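Local coordinates for protein aminoacyl-tRNA synthetase (Cryptosporidium parvum, PDB 5F9Z) that probably charges tRNA(Pro) with proline in an ATP-dependent reaction, as a class II prolyl-tRNA synthetase whose catalytic domain here holds halofuginone and an ATP analogue, at residues E13-D21 / Y30-E38; V377-M386 / L400-L408. All coordinates share one frame; numbering follows the deposited sequence.

Contact 1: residues E13-D21 / Y30-E38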
loop_
_atom_site.group_PDB
_atom_site.type_symbol
_atom_site.label_atom_id
_atom_site.label_comp_id
_atom_site.label_asym_id
_atom_site.label_seq_id
_atom_site.Cartn_x
_atom_site.Cartn_y
_atom_site.Cartn_z
ATOM N N GLU A 13 5.543 1.529 28.590
ATOM C CA GLU A 13 6.598 2.513 28.795
ATOM C C GLU A 13 7.986 1.891 28.863
ATOM O O GLU A 13 8.962 2.617 29.082
ATOM C CB GLU A 13 6.329 3.310 30.075
ATOM N N SER A 14 8.101 0.577 28.683
ATOM C CA SER A 14 9.390 -0.094 28.730
ATOM C C SER A 14 10.157 0.130 27.429
ATOM O O SER A 14 9.662 0.740 26.476
ATOM C CB SER A 14 9.205 -1.588 28.989
ATOM O OG SER A 14 8.675 -1.825 30.279
ATOM N N LEU A 15 11.394 -0.369 27.394
ATOM C CA LEU A 15 12.147 -0.385 26.147
ATOM C C LEU A 15 11.603 -1.419 25.171
ATOM O O LEU A 15 11.875 -1.324 23.971
ATOM C CB LEU A 15 13.627 -0.653 26.423
ATOM C CG LEU A 15 14.379 0.439 27.187
ATOM C CD1 LEU A 15 15.817 0.018 27.448
ATOM C CD2 LEU A 15 14.333 1.757 26.427
ATOM N N LEU A 16 10.846 -2.403 25.663
ATOM C CA LEU A 16 10.148 -3.331 24.784
ATOM C C LEU A 16 8.942 -2.696 24.111
ATOM O O LEU A 16 8.386 -3.291 23.182
ATOM C CB LEU A 16 9.718 -4.574 25.565
ATOM C CG LEU A 16 10.845 -5.551 25.902
ATOM C CD1 LEU A 16 10.318 -6.722 26.708
ATOM C CD2 LEU A 16 11.520 -6.034 24.629
ATOM N N GLY A 17 8.521 -1.514 24.560
ATOM C CA GLY A 17 7.530 -0.729 23.860
ATOM C C GLY A 17 8.179 0.241 22.893
ATOM O O GLY A 17 9.374 0.176 22.603
ATOM N N ILE A 18 7.367 1.163 22.389
ATOM C CA ILE A 18 7.827 2.189 21.461
ATOM C C ILE A 18 8.147 3.441 22.265
ATOM O O ILE A 18 7.275 3.992 22.947
ATOM C CB ILE A 18 6.784 2.472 20.371
ATOM C CG1 ILE A 18 6.369 1.168 19.686
ATOM C CG2 ILE A 18 7.333 3.456 19.352
ATOM C CD1 ILE A 18 7.527 0.393 19.089
ATOM N N THR A 19 9.402 3.884 22.191
ATOM C CA THR A 19 9.855 5.033 22.964
ATOM C C THR A 19 9.785 6.337 22.183
ATOM O O THR A 19 9.681 7.407 22.792
ATOM C CB THR A 19 11.293 4.813 23.442
ATOM O OG1 THR A 19 12.165 4.724 22.309
ATOM C CG2 THR A 19 11.394 3.525 24.250
ATOM N N ALA A 20 9.838 6.273 20.856
ATOM C CA ALA A 20 9.806 7.465 20.026
ATOM C C ALA A 20 8.369 7.867 19.725
ATOM O O ALA A 20 7.528 7.027 19.391
ATOM C CB ALA A 20 10.569 7.237 18.722
ATOM N N ASP A 21 8.103 9.162 19.843
ATOM C CA ASP A 21 6.775 9.699 19.591
ATOM C C ASP A 21 6.495 9.738 18.093
ATOM O O ASP A 21 7.351 10.131 17.296
ATOM C CB ASP A 21 6.677 11.094 20.206
ATOM C CG ASP A 21 5.310 11.701 20.064
ATOM O OD1 ASP A 21 5.089 12.421 19.069
ATOM O OD2 ASP A 21 4.467 11.474 20.959
ATOM N N TYR A 30 8.848 5.031 13.310
ATOM C CA TYR A 30 8.619 4.045 12.259
ATOM C C TYR A 30 9.613 2.896 12.355
ATOM O O TYR A 30 9.247 1.731 12.162
ATOM C CB TYR A 30 8.700 4.723 10.890
ATOM C CG TYR A 30 8.342 3.830 9.725
ATOM C CD1 TYR A 30 7.088 3.242 9.635
ATOM C CD2 TYR A 30 9.252 3.595 8.701
ATOM C CE1 TYR A 30 6.753 2.430 8.568
ATOM C CE2 TYR A 30 8.927 2.786 7.629
ATOM C CZ TYR A 30 7.676 2.206 7.567
ATOM O OH TYR A 30 7.347 1.401 6.501
ATOM N N SER A 31 10.875 3.201 12.669
ATOM C CA SER A 31 11.887 2.156 12.782
ATOM C C SER A 31 11.594 1.228 13.956
ATOM O O SER A 31 11.664 0.002 13.822
ATOM C CB SER A 31 13.273 2.782 12.922
ATOM O OG SER A 31 14.269 1.783 13.064
ATOM N N GLN A 32 11.263 1.797 15.118
ATOM C CA GLN A 32 10.980 0.971 16.287
ATOM C C GLN A 32 9.736 0.117 16.078
ATOM O O GLN A 32 9.673 -1.024 16.549
ATOM C CB GLN A 32 10.817 1.846 17.530
ATOM C CG GLN A 32 12.072 2.585 17.957
ATOM C CD GLN A 32 11.896 3.301 19.283
ATOM O OE1 GLN A 32 11.232 2.797 20.190
ATOM N NE2 GLN A 32 12.486 4.485 19.402
ATOM N N VAL A 33 8.737 0.649 15.372
ATOM C CA VAL A 33 7.485 -0.081 15.192
ATOM C C VAL A 33 7.693 -1.298 14.298
ATOM O O VAL A 33 7.194 -2.390 14.591
ATOM C CB VAL A 33 6.396 0.859 14.644
ATOM C CG1 VAL A 33 5.251 0.062 14.050
ATOM C CG2 VAL A 33 5.881 1.765 15.748
ATOM N N ILE A 34 8.439 -1.140 13.203
ATOM C CA ILE A 34 8.628 -2.258 12.283
ATOM C C ILE A 34 9.672 -3.252 12.779
ATOM O O ILE A 34 9.640 -4.421 12.375
ATOM C CB ILE A 34 9.010 -1.755 10.880
ATOM C CG1 ILE A 34 10.324 -0.974 10.928
ATOM C CG2 ILE A 34 7.891 -0.903 10.298
ATOM C CD1 ILE A 34 10.700 -0.335 9.613
ATOM N N VAL A 35 10.592 -2.832 13.641
ATOM C CA VAL A 35 11.621 -3.735 14.151
ATOM C C VAL A 35 11.134 -4.494 15.379
ATOM O O VAL A 35 11.186 -5.725 15.420
ATOM C CB VAL A 35 12.916 -2.950 14.453
ATOM C CG1 VAL A 35 13.875 -3.801 15.271
ATOM C CG2 VAL A 35 13.575 -2.505 13.159
ATOM N N LYS A 36 10.650 -3.774 16.396
ATOM C CA LYS A 36 10.233 -4.417 17.637
ATOM C C LYS A 36 9.016 -5.313 17.452
ATOM O O LYS A 36 8.813 -6.230 18.256
ATOM C CB LYS A 36 9.947 -3.364 18.708
ATOM C CG LYS A 36 11.171 -2.564 19.120
ATOM C CD LYS A 36 10.828 -1.522 20.168
ATOM C CE LYS A 36 12.064 -0.746 20.594
ATOM N NZ LYS A 36 11.752 0.272 21.634
ATOM N N SER A 37 8.206 -5.076 16.424
ATOM C CA SER A 37 7.084 -5.956 16.125
ATOM C C SER A 37 7.495 -7.182 15.323
ATOM O O SER A 37 6.623 -7.973 14.946
ATOM C CB SER A 37 6.001 -5.192 15.365
ATOM O OG SER A 37 6.455 -4.821 14.074
ATOM N N GLU A 38 8.792 -7.348 15.052
ATOM C CA GLU A 38 9.312 -8.479 14.282
ATOM C C GLU A 38 8.741 -8.495 12.866
ATOM O O GLU A 38 8.434 -9.549 12.308
ATOM C CB GLU A 38 9.050 -9.804 14.999
ATOM C CG GLU A 38 9.725 -9.897 16.356
ATOM C CD GLU A 38 9.413 -11.188 17.079
ATOM O OE1 GLU A 38 8.233 -11.597 17.085
ATOM O OE2 GLU A 38 10.350 -11.796 17.635
#
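Ile-18 and Gln-32 bring the two backbones closest, their CA atoms 6.2 Å apart, where the irregular segment 13-21, with a type I beta turn at Ser-14 to Gly-17, runs beside the last turns of helix 26-36. Lys-36, extended beyond CG, carries NZ into the turn and donates to two carbonyls: Gly-17 O at 2.6 Å, met nearly head-on along the C=O axis, and Leu-15 O at 2.8 Å. NZ also bonds Gln-32 OE1, one helical turn back, from above the carbonyl plane. The opposite face of that plane receives Thr-19 N, whose nearly straight bond to Gln-32 OE1 measures 2.9 Å, so this oxygen accepts from both segments. Gln-32 NE2 in turn donates to Thr-19 OG1 at 2.9 Å, with OG1 close to the amide plane, and to Asp-28 OD1. These bonds fix the rotation of the amide, and Ala-20 CB lies 3.4 Å from Gln-32 NE2. Beside these polar groups Ile-18 turns CG1 away from its own carbonyl carbon (chi1 -53°), and CD1 rests on the helix backbone at Gln-32 O, also touching Gln-32 CB at 3.9 Å and Val-33 CG2. Val-33 also packs on Ile-284 of helix 278-287. The helix closes at Glu-38 with a Schellman motif, and the segment leading into it, near the start of this construct, folds back along it.

Contact 2: residues V377-M386 / L400-L408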
loop_
_atom_site.group_PDB
_atom_site.type_symbol
_atom_site.label_atom_id
_atom_site.label_comp_id
_atom_site.label_asym_id
_atom_site.label_seq_id
_atom_site.Cartn_x
_atom_site.Cartn_y
_atom_site.Cartn_z
ATOM N N VAL A 377 -12.174 -9.042 26.984
ATOM C CA VAL A 377 -11.680 -8.595 25.687
ATOM C C VAL A 377 -11.158 -7.174 25.827
ATOM O O VAL A 377 -11.846 -6.301 26.373
ATOM C CB VAL A 377 -12.783 -8.670 24.617
ATOM C CG1 VAL A 377 -12.225 -8.295 23.253
ATOM C CG2 VAL A 377 -13.403 -10.059 24.589
ATOM N N VAL A 378 -9.943 -6.940 25.338
ATOM C CA VAL A 378 -9.347 -5.611 25.289
ATOM C C VAL A 378 -9.041 -5.299 23.830
ATOM O O VAL A 378 -8.331 -6.062 23.164
ATOM C CB VAL A 378 -8.078 -5.514 26.149
ATOM C CG1 VAL A 378 -7.533 -4.093 26.130
ATOM C CG2 VAL A 378 -8.364 -5.961 27.574
ATOM N N VAL A 379 -9.579 -4.190 23.338
ATOM C CA VAL A 379 -9.409 -3.785 21.948
ATOM C C VAL A 379 -8.107 -3.008 21.814
ATOM O O VAL A 379 -7.773 -2.171 22.660
ATOM C CB VAL A 379 -10.616 -2.957 21.470
ATOM C CG1 VAL A 379 -10.524 -2.690 19.979
ATOM C CG2 VAL A 379 -11.913 -3.678 21.805
ATOM N N ARG A 380 -7.368 -3.284 20.736
ATOM C CA ARG A 380 -6.004 -2.778 20.608
ATOM C C ARG A 380 -5.971 -1.265 20.413
ATOM O O ARG A 380 -5.210 -0.562 21.087
ATOM C CB ARG A 380 -5.300 -3.483 19.448
ATOM C CG ARG A 380 -4.004 -2.829 18.996
ATOM C CD ARG A 380 -2.944 -2.846 20.086
ATOM N NE ARG A 380 -1.700 -2.230 19.630
ATOM C CZ ARG A 380 -1.460 -0.924 19.658
ATOM N NH1 ARG A 380 -2.378 -0.087 20.125
ATOM N NH2 ARG A 380 -0.301 -0.454 19.217
ATOM N N ASP A 381 -6.783 -0.745 19.491
ATOM C CA ASP A 381 -6.597 0.631 19.043
ATOM C C ASP A 381 -7.219 1.669 19.969
ATOM O O ASP A 381 -6.802 2.832 19.928
ATOM C CB ASP A 381 -7.157 0.804 17.627
ATOM C CG ASP A 381 -8.651 0.566 17.555
ATOM O OD1 ASP A 381 -9.149 -0.320 18.281
ATOM O OD2 ASP A 381 -9.326 1.266 16.771
ATOM N N ASN A 382 -8.196 1.297 20.801
ATOM C CA ASN A 382 -8.871 2.277 21.646
ATOM C C ASN A 382 -8.987 1.849 23.105
ATOM O O ASN A 382 -9.673 2.529 23.880
ATOM C CB ASN A 382 -10.266 2.596 21.091
ATOM C CG ASN A 382 -11.142 1.364 20.962
ATOM O OD1 ASN A 382 -10.757 0.268 21.367
ATOM N ND2 ASN A 382 -12.332 1.540 20.401
ATOM N N MET A 383 -8.347 0.746 23.500
ATOM C CA MET A 383 -8.383 0.246 24.878
ATOM C C MET A 383 -9.806 -0.017 25.360
ATOM O O MET A 383 -10.085 0.030 26.561
ATOM C CB MET A 383 -7.666 1.199 25.841
ATOM C CG MET A 383 -6.165 1.246 25.648
ATOM S SD MET A 383 -5.421 -0.398 25.651
ATOM C CE MET A 383 -5.800 -0.942 27.315
ATOM N N GLU A 384 -10.716 -0.294 24.431
ATOM C CA GLU A 384 -12.084 -0.634 24.799
ATOM C C GLU A 384 -12.107 -2.002 25.471
ATOM O O GLU A 384 -11.478 -2.950 24.993
ATOM C CB GLU A 384 -12.975 -0.623 23.559
ATOM C CG GLU A 384 -14.462 -0.741 23.835
ATOM C CD GLU A 384 -15.288 -0.621 22.567
ATOM O OE1 GLU A 384 -14.688 -0.474 21.481
ATOM O OE2 GLU A 384 -16.533 -0.672 22.656
ATOM N N LYS A 385 -12.821 -2.101 26.589
ATOM C CA LYS A 385 -12.861 -3.317 27.387
ATOM C C LYS A 385 -14.296 -3.798 27.538
ATOM O O LYS A 385 -15.226 -2.991 27.645
ATOM C CB LYS A 385 -12.236 -3.092 28.768
ATOM C CG LYS A 385 -10.769 -2.705 28.720
ATOM C CD LYS A 385 -10.202 -2.507 30.115
ATOM C CE LYS A 385 -8.736 -2.109 30.056
ATOM N NZ LYS A 385 -8.541 -0.853 29.281
ATOM N N MET A 386 -14.467 -5.117 27.551
ATOM C CA MET A 386 -15.787 -5.720 27.660
ATOM C C MET A 386 -15.629 -7.179 28.058
ATOM O O MET A 386 -14.569 -7.781 27.875
ATOM C CB MET A 386 -16.563 -5.603 26.344
ATOM C CG MET A 386 -15.956 -6.399 25.201
ATOM S SD MET A 386 -16.523 -5.844 23.583
ATOM C CE MET A 386 -15.760 -4.227 23.498
ATOM N N LEU A 400 -16.855 -7.522 16.227
ATOM C CA LEU A 400 -15.849 -6.611 16.765
ATOM C C LEU A 400 -14.731 -6.365 15.761
ATOM O O LEU A 400 -14.290 -5.224 15.581
ATOM C CB LEU A 400 -15.283 -7.161 18.075
ATOM C CG LEU A 400 -16.173 -7.011 19.308
ATOM C CD1 LEU A 400 -15.485 -7.581 20.539
ATOM C CD2 LEU A 400 -16.542 -5.551 19.525
ATOM N N LEU A 401 -14.257 -7.423 15.099
ATOM C CA LEU A 401 -13.250 -7.246 14.057
ATOM C C LEU A 401 -13.811 -6.448 12.888
ATOM O O LEU A 401 -13.104 -5.630 12.286
ATOM C CB LEU A 401 -12.735 -8.608 13.590
ATOM C CG LEU A 401 -12.052 -9.461 14.663
ATOM C CD1 LEU A 401 -11.608 -10.798 14.090
ATOM C CD2 LEU A 401 -10.874 -8.716 15.271
ATOM N N GLU A 402 -15.082 -6.674 12.551
ATOM C CA GLU A 402 -15.745 -5.861 11.538
ATOM C C GLU A 402 -15.803 -4.400 11.967
ATOM O O GLU A 402 -15.497 -3.494 11.183
ATOM C CB GLU A 402 -17.151 -6.406 11.279
ATOM C CG GLU A 402 -17.962 -5.617 10.268
ATOM C CD GLU A 402 -17.832 -6.163 8.861
ATOM O OE1 GLU A 402 -17.070 -7.135 8.668
ATOM O OE2 GLU A 402 -18.499 -5.626 7.951
ATOM N N GLU A 403 -16.196 -4.154 13.220
ATOM C CA GLU A 403 -16.218 -2.791 13.740
ATOM C C GLU A 403 -14.812 -2.211 13.816
ATOM O O GLU A 403 -14.610 -1.018 13.562
ATOM C CB GLU A 403 -16.883 -2.771 15.117
ATOM C CG GLU A 403 -17.057 -1.383 15.706
ATOM C CD GLU A 403 -17.433 -1.418 17.174
ATOM O OE1 GLU A 403 -17.302 -0.373 17.846
ATOM O OE2 GLU A 403 -17.854 -2.490 17.658
ATOM N N PHE A 404 -13.830 -3.042 14.175
ATOM C CA PHE A 404 -12.436 -2.606 14.189
ATOM C C PHE A 404 -12.010 -2.107 12.813
ATOM O O PHE A 404 -11.424 -1.026 12.684
ATOM C CB PHE A 404 -11.546 -3.764 14.647
ATOM C CG PHE A 404 -10.206 -3.343 15.190
ATOM C CD1 PHE A 404 -9.265 -2.731 14.376
ATOM C CD2 PHE A 404 -9.874 -3.595 16.511
ATOM C CE1 PHE A 404 -8.032 -2.355 14.878
ATOM C CE2 PHE A 404 -8.642 -3.226 17.016
ATOM C CZ PHE A 404 -7.721 -2.605 16.198
ATOM N N GLN A 405 -12.303 -2.890 11.771
ATOM C CA GLN A 405 -11.919 -2.517 10.413
ATOM C C GLN A 405 -12.566 -1.201 9.999
ATOM O O GLN A 405 -11.903 -0.317 9.444
ATOM C CB GLN A 405 -12.306 -3.636 9.443
ATOM C CG GLN A 405 -11.886 -3.399 8.003
ATOM C CD GLN A 405 -10.469 -3.862 7.724
ATOM O OE1 GLN A 405 -9.886 -4.614 8.504
ATOM N NE2 GLN A 405 -9.909 -3.416 6.605
ATOM N N ASN A 406 -13.866 -1.053 10.262
ATOM C CA ASN A 406 -14.564 0.171 9.882
ATOM C C ASN A 406 -14.036 1.376 10.651
ATOM O O ASN A 406 -13.930 2.476 10.097
ATOM C CB ASN A 406 -16.067 0.004 10.103
ATOM C CG ASN A 406 -16.834 1.300 9.921
ATOM O OD1 ASN A 406 -17.124 1.710 8.797
ATOM N ND2 ASN A 406 -17.168 1.949 11.030
ATOM N N ARG A 407 -13.692 1.187 11.927
ATOM C CA ARG A 407 -13.216 2.302 12.740
ATOM C C ARG A 407 -11.861 2.807 12.257
ATOM O O ARG A 407 -11.613 4.018 12.250
ATOM C CB ARG A 407 -13.146 1.885 14.209
ATOM C CG ARG A 407 -12.585 2.953 15.135
ATOM C CD ARG A 407 -12.650 2.526 16.596
ATOM N NE ARG A 407 -11.930 1.281 16.848
ATOM C CZ ARG A 407 -12.516 0.102 17.030
ATOM N NH1 ARG A 407 -13.837 0.002 16.988
ATOM N NH2 ARG A 407 -11.779 -0.979 17.254
ATOM N N LEU A 408 -10.972 1.897 11.851
ATOM C CA LEU A 408 -9.671 2.312 11.337
ATOM C C LEU A 408 -9.821 3.131 10.062
ATOM O O LEU A 408 -9.190 4.184 9.908
ATOM C CB LEU A 408 -8.786 1.090 11.084
ATOM C CG LEU A 408 -8.228 0.344 12.295
ATOM C CD1 LEU A 408 -7.256 -0.729 11.836
ATOM C CD2 LEU A 408 -7.556 1.307 13.259
HETATM O O HOH W 1 -17.948 0.082 20.324
HETATM O O HOH W 2 -17.942 -2.205 20.936
#
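Arg-407 grips the carboxylate of Asp-381 side-on, NE to OD2 at 2.6 Å and NH2 to OD1 at 2.9 Å. The NE bond is nearly straight, lies in the guanidinium plane and uses the syn lone pair of OD2; the two flat groups are twisted 33° apart. Asn-382 ND2 sits over the centre of one guanidinium face, 3.6 Å from NE. The carboxylate of Asp-381 lies over one face of the Phe-404 ring: CE2 comes within 3.2 Å of Asp-381 OD1, while Asp-381 OD2 stands above the face toward its rim and Arg-380 N meets the ring edge. With chi1 at -173°, Val-379 points CG1 opposite its own amide nitrogen, where it reaches both CE2 of Phe-404, at 3.6 Å, and Arg-407 NH2. Farther back along the strands, Met-386 SD and Leu-400 CD1 meet tip to tip at 3.7 Å.

A second shell sets these groups. Glu-403 OE1, one turn before Arg-407, pairs with Arg-407 NH1 at 3.6 Å and completes a salt-bridge network with Asp-381. Asn-382 is steadied by an Asx turn, OD1 accepting from Glu-384 N, and its ND2 donates to Glu-384 OE1. Two waters bridge the carboxylates of Glu-384 and Glu-403, probably easing the like charges. Arg-380 turns its polar end away, to Glu-355 O and Asp-289. Strands 374-379 and 385-389 form a beta hairpin whose one face is covered by helix 393-417, whose segment 400-408 runs at 12° to strand 377-379, a strand-helix packing consistent with the alpha/beta fold of the class IIa anticodon-binding domain.

Reading from the N terminus, contact 1 closes first: eight residues, half of them already the first turn of helix 26-36, separate 13-21 from 30-38, and the contact fastens the lead-in segment 13-21 to that helix. The chain then builds the catalytic core, where the halofuginone and nucleotide pockets lie, before entering the anticodon-binding region. There contact 2 closes a second local loop, from the hairpin 377-386 to helix 393-417. The two follow in series, neither nesting nor crossing, with centres about 21 Å apart and nearest atoms about 7 Å apart. Helix 347-356 lies between their neighbourhoods: Leu-16 and Lys-36 touch it from contact 1, and Arg-380 of contact 2 bonds Glu-355.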